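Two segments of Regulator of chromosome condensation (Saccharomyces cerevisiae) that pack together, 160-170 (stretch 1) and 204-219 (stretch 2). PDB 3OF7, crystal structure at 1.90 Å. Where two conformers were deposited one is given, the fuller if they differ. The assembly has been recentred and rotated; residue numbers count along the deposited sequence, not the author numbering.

Stretch 1, residues 160-170: SCALFSNGEVY
Stretch 2 (204-219) YNIVQLAPGKDHILFL

Each stretch is a β-hairpin, and the two pack by van der Waals contact, mostly of apolar side chains, with some main chain at the turn and beside Leu163; no hydrogen bond crosses between them, and 448 Å² is buried in all. In stretch 1, strand 160-164 turns back through a type I turn, Phe164 to Gly167 (Gly167 N to Phe164 O, 2.9 Å), into a strand at Val169, with Ala162 N to Tyr170 O at 2.8 Å and Tyr170 N to Ala162 O at 2.9 Å. Extended phi/psi values put Cys161, Leu163 and Val169 toward stretch 2, while Ser160, Ala162 and Phe164 point away. Strand 206-211 runs at 151° to strand 160-164, roughly antiparallel, with the axes 7.7 Å apart at their closest.

Stretch 2 enters through Tyr204, which makes no contact. Asn205 (chi1 -81°, m) then meets the turn: its CA lies 4.4 Å from that of Gly167, and its CG is 3.9 Å from Gly167 CA. Glycine suits this place twice over. At phi/psi 88/-4 a CB would jam against the preceding carbonyl oxygen, and it would also lie 2.5 Å from Asn205 CG.

Ile206 (m, m) begins the strand with its CB toward stretch 1, although the end of its side chain leads away. Leu163 (t, p) brings CD1 to 3.7 Å from Ile206 CB, and Val169 CG2 stands 4.1 Å from Ile206 CG1, so branched aliphatic groups fill the space without polar demands. The cost is Ile206 N, buried with no partner; Gly167 O is 3.8 Å from it.

At Val207 the backbone departs from regular extension (-116/-21), and both Val207 N and, weakly, Gln208 N bond to Leu219 O, at 2.8 and 3.5 Å. The CA-to-CB bonds of Val207 and Gln208 point away, leaving main chain for Leu163 CD2 to cover, 3.5 Å from Val207 C. Gln208 satisfies its amide elsewhere in the structure.

Leu209 (m, t) turns toward stretch 1 again. Its CD1 reaches both Leu163 CB (3.9 Å) and Cys161 SG (3.8 Å), one methyl touching two alternate residues of strand 160-164, both with CB toward stretch 2.

Ala210 to His215 lie out of reach as the chain reverses, with Gly212 N bonded to His215 O at 2.8 Å. On the returning strand, Ile216 (t, t) extends CD1 to 3.6 Å from Cys161 CB. Leu217 is out of reach, but Phe218 (chi1 -55°, chi2 -94°) points back: its CE1 lies 3.7 Å from Val169 CG1 and 3.9 Å from Cys161 SG. The t rotamer of Cys161 sets the sulfur at the ring edge, 5.2 Å from SG to the Phe218 ring centroid.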

# COMPACT_ATOMS: atom_id res chain seq x y z
N SER A 160 -6.78 1.96 10.68
CA SER A 160 -5.70 1.03 10.90
C SER A 160 -6.30 -0.33 11.19
O SER A 160 -7.40 -0.43 11.75
CB SER A 160 -4.87 1.49 12.09
OG SER A 160 -4.19 2.69 11.78
N CYS A 161 -5.57 -1.38 10.80
CA CYS A 161 -6.06 -2.74 10.95
C CYS A 161 -4.91 -3.70 11.23
O CYS A 161 -3.84 -3.57 10.64
CB CYS A 161 -6.82 -3.17 9.69
SG CYS A 161 -7.70 -4.75 9.88
N ALA A 162 -5.15 -4.64 12.14
CA ALA A 162 -4.19 -5.70 12.41
C ALA A 162 -4.89 -7.04 12.30
O ALA A 162 -5.94 -7.27 12.93
CB ALA A 162 -3.57 -5.54 13.81
N LEU A 163 -4.32 -7.91 11.47
CA LEU A 163 -4.82 -9.27 11.29
C LEU A 163 -4.00 -10.24 12.13
O LEU A 163 -2.77 -10.27 12.03
CB LEU A 163 -4.73 -9.66 9.81
CG LEU A 163 -5.07 -11.11 9.46
CD1 LEU A 163 -6.53 -11.45 9.82
CD2 LEU A 163 -4.79 -11.40 7.99
N PHE A 164 -4.69 -11.03 12.96
CA PHE A 164 -4.01 -11.94 13.89
C PHE A 164 -3.97 -13.37 13.37
O PHE A 164 -4.76 -13.75 12.51
CB PHE A 164 -4.63 -11.87 15.29
CG PHE A 164 -4.24 -10.65 16.07
CD1 PHE A 164 -4.92 -9.44 15.90
CD2 PHE A 164 -3.19 -10.70 16.98
CE1 PHE A 164 -4.56 -8.31 16.62
CE2 PHE A 164 -2.82 -9.57 17.71
CZ PHE A 164 -3.51 -8.38 17.54
N SER A 165 -3.03 -14.15 13.90
CA SER A 165 -2.81 -15.52 13.45
C SER A 165 -4.01 -16.43 13.75
O SER A 165 -4.10 -17.53 13.19
CB SER A 165 -1.56 -16.09 14.10
OG SER A 165 -1.62 -15.92 15.50
N ASN A 166 -4.91 -15.99 14.62
CA ASN A 166 -6.13 -16.75 14.89
C ASN A 166 -7.33 -16.28 14.05
O ASN A 166 -8.46 -16.69 14.31
CB ASN A 166 -6.46 -16.73 16.38
CG ASN A 166 -6.89 -15.35 16.87
OD1 ASN A 166 -6.73 -14.34 16.18
ND2 ASN A 166 -7.44 -15.31 18.08
N GLY A 167 -7.08 -15.43 13.05
CA GLY A 167 -8.13 -14.97 12.14
C GLY A 167 -8.89 -13.73 12.60
O GLY A 167 -9.74 -13.22 11.86
N GLU A 168 -8.59 -13.25 13.79
CA GLU A 168 -9.25 -12.07 14.35
C GLU A 168 -8.68 -10.78 13.78
O GLU A 168 -7.49 -10.69 13.46
CB GLU A 168 -9.12 -12.05 15.87
CG GLU A 168 -9.86 -13.19 16.57
CD GLU A 168 -10.03 -12.97 18.06
OE1 GLU A 168 -9.32 -12.13 18.65
OE2 GLU A 168 -10.90 -13.66 18.66
N VAL A 169 -9.55 -9.77 13.67
CA VAL A 169 -9.19 -8.47 13.11
C VAL A 169 -9.42 -7.38 14.15
O VAL A 169 -10.53 -7.24 14.68
CB VAL A 169 -10.02 -8.18 11.82
CG1 VAL A 169 -9.79 -6.76 11.33
CG2 VAL A 169 -9.66 -9.17 10.72
N TYR A 170 -8.38 -6.61 14.44
CA TYR A 170 -8.52 -5.41 15.26
C TYR A 170 -8.40 -4.18 14.37
O TYR A 170 -7.57 -4.13 13.47
CB TYR A 170 -7.49 -5.37 16.41
CG TYR A 170 -7.95 -6.14 17.63
CD1 TYR A 170 -8.12 -7.53 17.57
CD2 TYR A 170 -8.24 -5.48 18.82
CE1 TYR A 170 -8.56 -8.24 18.67
CE2 TYR A 170 -8.69 -6.19 19.94
CZ TYR A 170 -8.84 -7.57 19.85
OH TYR A 170 -9.28 -8.27 20.95
N TYR A 204 -15.15 -18.32 8.11
CA TYR A 204 -13.76 -18.68 7.85
C TYR A 204 -12.82 -17.63 8.41
O TYR A 204 -13.22 -16.48 8.63
CB TYR A 204 -13.53 -18.85 6.34
CG TYR A 204 -14.30 -19.99 5.75
CD1 TYR A 204 -15.60 -19.82 5.29
CD2 TYR A 204 -13.73 -21.26 5.67
CE1 TYR A 204 -16.32 -20.88 4.75
CE2 TYR A 204 -14.44 -22.33 5.12
CZ TYR A 204 -15.74 -22.13 4.67
OH TYR A 204 -16.44 -23.19 4.13
N ASN A 205 -11.57 -18.02 8.65
CA ASN A 205 -10.55 -17.08 9.11
C ASN A 205 -10.21 -16.08 8.02
O ASN A 205 -10.16 -16.42 6.84
CB ASN A 205 -9.28 -17.83 9.53
CG ASN A 205 -9.37 -18.42 10.93
OD1 ASN A 205 -10.40 -18.34 11.61
ND2 ASN A 205 -8.27 -19.01 11.38
N ILE A 206 -9.97 -14.84 8.42
CA ILE A 206 -9.44 -13.83 7.51
C ILE A 206 -7.95 -14.12 7.28
O ILE A 206 -7.23 -14.41 8.24
CB ILE A 206 -9.65 -12.41 8.06
CG1 ILE A 206 -11.15 -12.16 8.32
CG2 ILE A 206 -9.05 -11.35 7.10
CD1 ILE A 206 -12.07 -12.50 7.13
N VAL A 207 -7.52 -14.07 6.03
CA VAL A 207 -6.15 -14.44 5.65
C VAL A 207 -5.32 -13.28 5.07
O VAL A 207 -4.09 -13.32 5.09
CB VAL A 207 -6.13 -15.64 4.66
CG1 VAL A 207 -6.82 -16.86 5.29
CG2 VAL A 207 -6.77 -15.27 3.31
N GLN A 208 -6.00 -12.25 4.56
CA GLN A 208 -5.31 -11.13 3.92
C GLN A 208 -6.11 -9.82 3.97
O GLN A 208 -7.34 -9.84 3.90
CB GLN A 208 -4.98 -11.45 2.46
CG GLN A 208 -3.91 -10.53 1.87
CD GLN A 208 -3.84 -10.58 0.36
OE1 GLN A 208 -4.67 -11.20 -0.31
NE2 GLN A 208 -2.85 -9.90 -0.19
N LEU A 209 -5.38 -8.72 4.08
CA LEU A 209 -5.97 -7.38 4.07
C LEU A 209 -5.54 -6.61 2.82
O LEU A 209 -4.46 -6.87 2.28
CB LEU A 209 -5.54 -6.60 5.31
CG LEU A 209 -5.58 -7.29 6.67
CD1 LEU A 209 -4.97 -6.41 7.75
CD2 LEU A 209 -7.01 -7.67 7.07
N ALA A 210 -6.38 -5.68 2.37
CA ALA A 210 -5.97 -4.72 1.32
C ALA A 210 -6.57 -3.34 1.59
O ALA A 210 -7.77 -3.13 1.35
CB ALA A 210 -6.36 -5.23 -0.07
N PRO A 211 -5.76 -2.40 2.11
CA PRO A 211 -6.25 -1.06 2.44
C PRO A 211 -6.34 -0.13 1.23
O PRO A 211 -5.48 -0.14 0.36
CB PRO A 211 -5.21 -0.52 3.42
CG PRO A 211 -3.94 -1.24 3.05
CD PRO A 211 -4.36 -2.60 2.56
N GLY A 212 -7.40 0.67 1.19
CA GLY A 212 -7.50 1.74 0.20
C GLY A 212 -7.29 3.08 0.87
O GLY A 212 -6.55 3.18 1.85
N LYS A 213 -7.96 4.10 0.36
CA LYS A 213 -7.92 5.43 0.96
C LYS A 213 -8.88 5.53 2.14
O LYS A 213 -8.49 5.93 3.23
CB LYS A 213 -8.26 6.51 -0.08
CG LYS A 213 -8.35 7.92 0.47
CD LYS A 213 -8.91 8.89 -0.57
CE LYS A 213 -8.99 10.30 -0.02
NZ LYS A 213 -7.65 10.95 0.10
N ASP A 214 -10.14 5.18 1.91
CA ASP A 214 -11.15 5.21 2.98
C ASP A 214 -12.06 3.98 2.93
O ASP A 214 -13.27 4.05 3.21
CB ASP A 214 -11.95 6.52 2.95
CG ASP A 214 -11.21 7.67 3.61
OD1 ASP A 214 -10.87 7.57 4.81
OD2 ASP A 214 -10.98 8.70 2.92
N HIS A 215 -11.46 2.85 2.58
CA HIS A 215 -12.10 1.55 2.65
C HIS A 215 -10.99 0.52 2.84
O HIS A 215 -9.81 0.80 2.58
CB HIS A 215 -12.84 1.24 1.35
CG HIS A 215 -11.92 0.99 0.19
ND1 HIS A 215 -11.51 -0.27 -0.18
CD2 HIS A 215 -11.30 1.85 -0.64
CE1 HIS A 215 -10.69 -0.18 -1.21
NE2 HIS A 215 -10.54 1.10 -1.51
N ILE A 216 -11.38 -0.67 3.27
CA ILE A 216 -10.45 -1.78 3.38
C ILE A 216 -11.15 -3.05 2.89
O ILE A 216 -12.36 -3.22 3.10
CB ILE A 216 -9.88 -1.89 4.84
CG1 ILE A 216 -8.88 -3.05 4.97
CG2 ILE A 216 -11.03 -1.97 5.87
CD1 ILE A 216 -8.12 -3.05 6.30
N LEU A 217 -10.38 -3.90 2.22
CA LEU A 217 -10.86 -5.21 1.76
C LEU A 217 -10.27 -6.30 2.64
O LEU A 217 -9.17 -6.15 3.17
CB LEU A 217 -10.44 -5.45 0.31
CG LEU A 217 -10.81 -4.43 -0.77
CD1 LEU A 217 -10.31 -4.91 -2.09
CD2 LEU A 217 -12.33 -4.24 -0.83
N PHE A 218 -11.02 -7.39 2.81
CA PHE A 218 -10.58 -8.58 3.56
C PHE A 218 -10.81 -9.80 2.67
O PHE A 218 -11.78 -9.85 1.90
CB PHE A 218 -11.37 -8.79 4.86
CG PHE A 218 -11.38 -7.61 5.81
CD1 PHE A 218 -10.44 -7.51 6.83
CD2 PHE A 218 -12.35 -6.61 5.70
CE1 PHE A 218 -10.45 -6.44 7.73
CE2 PHE A 218 -12.36 -5.52 6.58
CZ PHE A 218 -11.41 -5.43 7.60
N LEU A 219 -9.91 -10.78 2.79
CA LEU A 219 -10.05 -12.06 2.10
C LEU A 219 -10.08 -13.18 3.14
O LEU A 219 -9.30 -13.15 4.10
CB LEU A 219 -8.87 -12.29 1.14
CG LEU A 219 -8.83 -13.57 0.29
CD1 LEU A 219 -10.04 -13.68 -0.65
CD2 LEU A 219 -7.53 -13.59 -0.52